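Local coordinates for putative protease (Parabacteroides distasonis ATCC 8503, PDB 3KD4), which is of unproven function but may be an exported protease, with DUF3857 and DUF3858 regions, at residues 292-297 / 328-333; 167-170 / 175-178. All coordinates share one frame; numbering follows the deposited sequence.

Contact 1 (292-297 / 328-333)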
loop_
_atom_site.group_PDB
_atom_site.type_symbol
_atom_site.label_atom_id
_atom_site.label_comp_id
_atom_site.label_asym_id
_atom_site.label_seq_id
_atom_site.Cartn_x
_atom_site.Cartn_y
_atom_site.Cartn_z
ATOM N N GLN A 292 -15.168 -10.367 3.558
ATOM C CA GLN A 292 -16.041 -11.558 3.563
ATOM C C GLN A 292 -17.384 -11.250 4.167
ATOM O O GLN A 292 -18.396 -11.738 3.684
ATOM C CB GLN A 292 -15.395 -12.746 4.287
ATOM C CG GLN A 292 -16.235 -14.032 4.295
ATOM C CD GLN A 292 -16.551 -14.606 2.924
ATOM O OE1 GLN A 292 -16.084 -14.109 1.908
ATOM N NE2 GLN A 292 -17.339 -15.685 2.903
ATOM N N LEU A 293 -17.406 -10.420 5.211
ATOM C CA LEU A 293 -18.677 -10.007 5.816
ATOM C C LEU A 293 -19.588 -9.285 4.793
ATOM O O LEU A 293 -20.788 -9.588 4.632
ATOM C CB LEU A 293 -18.409 -9.104 7.026
ATOM C CG LEU A 293 -19.678 -8.580 7.704
ATOM C CD1 LEU A 293 -20.573 -9.778 8.117
ATOM C CD2 LEU A 293 -19.376 -7.642 8.915
ATOM N N LEU A 294 -19.002 -8.337 4.086
ATOM C CA LEU A 294 -19.711 -7.584 3.062
ATOM C C LEU A 294 -20.200 -8.544 1.953
ATOM O O LEU A 294 -21.348 -8.517 1.551
ATOM C CB LEU A 294 -18.741 -6.530 2.516
ATOM C CG LEU A 294 -19.134 -5.583 1.388
ATOM C CD1 LEU A 294 -20.372 -4.737 1.756
ATOM C CD2 LEU A 294 -17.912 -4.713 0.996
ATOM N N ASN A 295 -19.305 -9.406 1.469
ATOM C CA ASN A 295 -19.674 -10.418 0.476
ATOM C C ASN A 295 -20.848 -11.316 0.935
ATOM O O ASN A 295 -21.819 -11.517 0.184
ATOM C CB ASN A 295 -18.426 -11.259 0.157
ATOM C CG ASN A 295 -18.681 -12.305 -0.898
ATOM O OD1 ASN A 295 -19.192 -12.010 -1.976
ATOM N ND2 ASN A 295 -18.353 -13.543 -0.572
ATOM N N VAL A 296 -20.774 -11.831 2.155
ATOM C CA VAL A 296 -21.842 -12.688 2.697
ATOM C C VAL A 296 -23.168 -11.917 2.764
ATOM O O VAL A 296 -24.216 -12.416 2.372
ATOM C CB VAL A 296 -21.485 -13.199 4.095
ATOM C CG1 VAL A 296 -22.721 -13.766 4.815
ATOM C CG2 VAL A 296 -20.337 -14.247 4.002
HETATM N N MSE A 297 -23.103 -10.678 3.217
HETATM C CA MSE A 297 -24.323 -9.892 3.405
HETATM C C MSE A 297 -24.900 -9.473 2.056
HETATM O O MSE A 297 -26.113 -9.593 1.829
HETATM C CB MSE A 297 -24.035 -8.692 4.296
HETATM C CG MSE A 297 -23.746 -9.095 5.702
HETATM SE SE MSE A 297 -23.560 -7.585 6.962
HETATM C CE MSE A 297 -25.486 -7.271 7.184
ATOM N N LEU A 328 -7.680 -6.197 -0.888
ATOM C CA LEU A 328 -8.898 -6.933 -1.120
ATOM C C LEU A 328 -10.024 -5.980 -1.506
ATOM O O LEU A 328 -10.016 -4.811 -1.150
ATOM C CB LEU A 328 -9.276 -7.708 0.104
ATOM C CG LEU A 328 -8.199 -8.683 0.594
ATOM C CD1 LEU A 328 -8.503 -9.032 2.022
ATOM C CD2 LEU A 328 -8.106 -9.923 -0.304
ATOM N N ALA A 329 -10.965 -6.487 -2.288
ATOM C CA ALA A 329 -12.140 -5.748 -2.675
ATOM C C ALA A 329 -13.283 -6.738 -2.816
ATOM O O ALA A 329 -13.103 -7.968 -2.717
ATOM C CB ALA A 329 -11.862 -4.981 -4.002
ATOM N N VAL A 330 -14.467 -6.202 -3.037
ATOM C CA VAL A 330 -15.637 -6.993 -3.288
ATOM C C VAL A 330 -16.256 -6.483 -4.584
ATOM O O VAL A 330 -16.381 -5.274 -4.798
ATOM C CB VAL A 330 -16.615 -6.902 -2.112
ATOM C CG1 VAL A 330 -17.948 -7.649 -2.397
ATOM C CG2 VAL A 330 -15.943 -7.449 -0.840
ATOM N N LYS A 331 -16.618 -7.419 -5.449
ATOM C CA LYS A 331 -17.356 -7.145 -6.667
ATOM C C LYS A 331 -18.843 -7.383 -6.364
ATOM O O LYS A 331 -19.187 -8.427 -5.810
ATOM C CB LYS A 331 -16.859 -8.137 -7.736
ATOM C CG LYS A 331 -17.682 -8.310 -8.959
ATOM C CD LYS A 331 -16.940 -9.209 -9.981
ATOM C CE LYS A 331 -16.914 -10.703 -9.651
ATOM N NZ LYS A 331 -18.031 -11.484 -10.254
ATOM N N ALA A 332 -19.708 -6.428 -6.729
ATOM C CA ALA A 332 -21.171 -6.573 -6.586
ATOM C C ALA A 332 -21.837 -6.343 -7.938
ATOM O O ALA A 332 -21.582 -5.346 -8.600
ATOM C CB ALA A 332 -21.729 -5.600 -5.571
ATOM N N THR A 333 -22.680 -7.276 -8.352
ATOM C CA THR A 333 -23.384 -7.136 -9.631
ATOM C C THR A 333 -24.755 -6.526 -9.369
ATOM O O THR A 333 -25.580 -7.150 -8.712
ATOM C CB THR A 333 -23.547 -8.474 -10.310
ATOM O OG1 THR A 333 -22.257 -9.072 -10.413
ATOM C CG2 THR A 333 -24.168 -8.314 -11.720
#

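Contact 2 (167-170 / 175-178). With PO4 (phosphate ion), chain D.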
loop_
_atom_site.group_PDB
_atom_site.type_symbol
_atom_site.label_atom_id
_atom_site.label_comp_id
_atom_site.label_asym_id
_atom_site.label_seq_id
_atom_site.Cartn_x
_atom_site.Cartn_y
_atom_site.Cartn_z
ATOM N N VAL A 167 19.683 -21.714 -8.236
ATOM C CA VAL A 167 20.486 -22.925 -8.198
ATOM C C VAL A 167 19.678 -23.992 -7.431
ATOM O O VAL A 167 19.218 -23.752 -6.318
ATOM C CB VAL A 167 21.832 -22.669 -7.530
ATOM C CG1 VAL A 167 22.688 -23.971 -7.479
ATOM C CG2 VAL A 167 22.601 -21.530 -8.288
ATOM N N GLU A 168 19.468 -25.149 -8.046
ATOM C CA GLU A 168 18.615 -26.191 -7.470
ATOM C C GLU A 168 19.499 -27.239 -6.859
ATOM O O GLU A 168 20.498 -27.571 -7.430
ATOM C CB GLU A 168 17.759 -26.856 -8.551
ATOM C CG GLU A 168 16.704 -25.961 -9.146
ATOM C CD GLU A 168 15.973 -26.615 -10.332
ATOM O OE1 GLU A 168 16.607 -27.382 -11.108
ATOM O OE2 GLU A 168 14.755 -26.348 -10.491
ATOM N N GLU A 169 19.128 -27.767 -5.699
ATOM C CA GLU A 169 19.959 -28.711 -5.003
ATOM C C GLU A 169 19.026 -29.639 -4.233
ATOM O O GLU A 169 18.242 -29.179 -3.402
ATOM C CB GLU A 169 20.848 -27.936 -4.053
ATOM C CG GLU A 169 21.757 -28.741 -3.202
ATOM C CD GLU A 169 22.649 -27.855 -2.375
ATOM O OE1 GLU A 169 22.588 -26.622 -2.599
ATOM O OE2 GLU A 169 23.395 -28.363 -1.504
ATOM N N SER A 170 19.042 -30.920 -4.541
ATOM C CA SER A 170 18.310 -31.850 -3.737
ATOM C C SER A 170 19.234 -32.658 -2.851
ATOM O O SER A 170 20.405 -32.936 -3.196
ATOM C CB SER A 170 17.406 -32.732 -4.577
ATOM O OG SER A 170 18.148 -33.601 -5.398
ATOM N N LYS A 175 13.987 -30.882 -1.500
ATOM C CA LYS A 175 14.241 -30.130 -2.695
ATOM C C LYS A 175 14.549 -28.683 -2.230
ATOM O O LYS A 175 13.765 -28.078 -1.490
ATOM C CB LYS A 175 12.987 -30.238 -3.570
ATOM C CG LYS A 175 12.761 -29.161 -4.537
ATOM C CD LYS A 175 11.690 -29.552 -5.574
ATOM C CE LYS A 175 10.261 -29.544 -5.015
ATOM N NZ LYS A 175 9.285 -29.930 -6.079
ATOM N N GLU A 176 15.709 -28.170 -2.620
ATOM C CA GLU A 176 16.127 -26.841 -2.224
ATOM C C GLU A 176 16.479 -25.990 -3.435
ATOM O O GLU A 176 17.055 -26.479 -4.409
ATOM C CB GLU A 176 17.332 -26.923 -1.295
ATOM C CG GLU A 176 17.809 -25.570 -0.848
ATOM C CD GLU A 176 18.994 -25.675 0.047
ATOM O OE1 GLU A 176 19.324 -26.814 0.447
ATOM O OE2 GLU A 176 19.592 -24.614 0.349
ATOM N N VAL A 177 16.114 -24.707 -3.380
ATOM C CA VAL A 177 16.500 -23.783 -4.407
ATOM C C VAL A 177 17.058 -22.541 -3.714
ATOM O O VAL A 177 16.539 -22.109 -2.668
ATOM C CB VAL A 177 15.323 -23.450 -5.353
ATOM C CG1 VAL A 177 14.131 -22.927 -4.587
ATOM C CG2 VAL A 177 15.727 -22.465 -6.410
ATOM N N HIS A 178 18.129 -22.003 -4.266
ATOM C CA HIS A 178 18.738 -20.842 -3.687
ATOM C C HIS A 178 19.202 -19.856 -4.728
ATOM O O HIS A 178 19.439 -20.229 -5.882
ATOM C CB HIS A 178 19.868 -21.200 -2.696
ATOM C CG HIS A 178 21.022 -21.948 -3.286
ATOM N ND1 HIS A 178 21.092 -23.327 -3.315
ATOM C CD2 HIS A 178 22.185 -21.504 -3.827
ATOM C CE1 HIS A 178 22.240 -23.697 -3.858
ATOM N NE2 HIS A 178 22.916 -22.614 -4.190
HETATM P P PO4 D . 10.477 -33.345 -6.988
HETATM O O1 PO4 D . 11.585 -33.695 -6.026
HETATM O O2 PO4 D . 9.399 -32.634 -6.201
HETATM O O3 PO4 D . 11.014 -32.434 -8.066
HETATM O O4 PO4 D . 9.940 -34.603 -7.615
#

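Contact 1 (292-297 / 328-333)
Helix 287-300 packs on a five-stranded antiparallel sheet, a helix-on-sheet layering consistent with a transglutaminase-like fold, and Leu294 of the helix meets Val330 of strand 327-334 where the two layers face each other. The contact rests on carbon-to-carbon packing and is small, burying 136 Å² in all. Leu294 brings it about with one methyl: CD2 lies 3.8 Å from Val330 CG2 and 4.0 Å from Val330 CB, the two side chains passing at a slant. With CG swung away from the backbone N (chi1 178°), the leucine extends off the helix toward the strand. While Val330 CG2 meets the leucine, Val330 CG1 lies 4.3 Å from Asn295 CA, and so rests loosely against the backbone at the point where helix and strand come nearest, the CA atoms of Asn295 and Val330 being 6.5 Å apart. Around this point Leu294 also packs on Ile251 and Ile255 of helix 244-258, while Asn295 reaches Ser305 and Val307 of the neighbouring strand 305-312. Val330 is held in the sheet by backbone hydrogen bonding with Leu341 of the edge strand 337-341.

Contact 2 (167-170 / 175-178)
Val167 pairs with His178 at both ends of its backbone. Its N donates to His178 O over 2.8 Å in an almost straight bond, and its O receives His178 N at 2.9 Å. Its side chain covers one face of the imidazole: CB stands 3.8 Å from the centroid of the His178 ring, a CH-pi contact displaced toward the rim on the NE2 side. The ring is brought there by a chi1 of 61°, which sets CG of His178 between its own backbone N and carbonyl carbon. Glu168 faces the other side of the sheet with Val177, in a non-hydrogen-bonded pair whose CA atoms approach to 4.4 Å. The two strands, 167-171 and 174-184, form a beta hairpin within the DUF3857 region, and 167-171 is an outermost strand of a mixed eight-stranded sheet. Glu169 returns to the face of Val167 and His178. Its N and O bond to Glu176 O and N, both at 2.8 Å. Its extended side chain carries OE1 to the edge of the imidazole, 3.2 Å from His178 CE1, with carboxylate and ring turned 72° apart. In one of its two conformers, Glu176 has its OE1 4.5 Å from Glu169 OE1, while its OE2 bonds to Ser146 OG. Ser170 lies opposite Lys175, whose chain bends at chi3 (74°) and whose NZ donates to Thr153 O and, over 2.7 Å, to O2 of a phosphate ion, probably from the crystallisation liquor, that Gly152 N also binds.

How the contacts relate
The two contacts share no element of structure: their centres are 40 Å apart, and contact 2 is complete in the chain before contact 1 begins. Contact 1 is buried and joins a helix to a sheet across 30 intervening residues, relying on carbon-to-carbon packing. Contact 2 lies at the surface and joins neighbouring strands of a hairpin within one sheet, where four backbone hydrogen bonds join the strands. Its side chains differ accordingly, being mainly charged or polar and including a lysine bonded to a phosphate probably taken up from the crystallisation liquor. The strand of contact 1 lies inside its sheet, whereas contact 2 includes an outermost strand of another sheet.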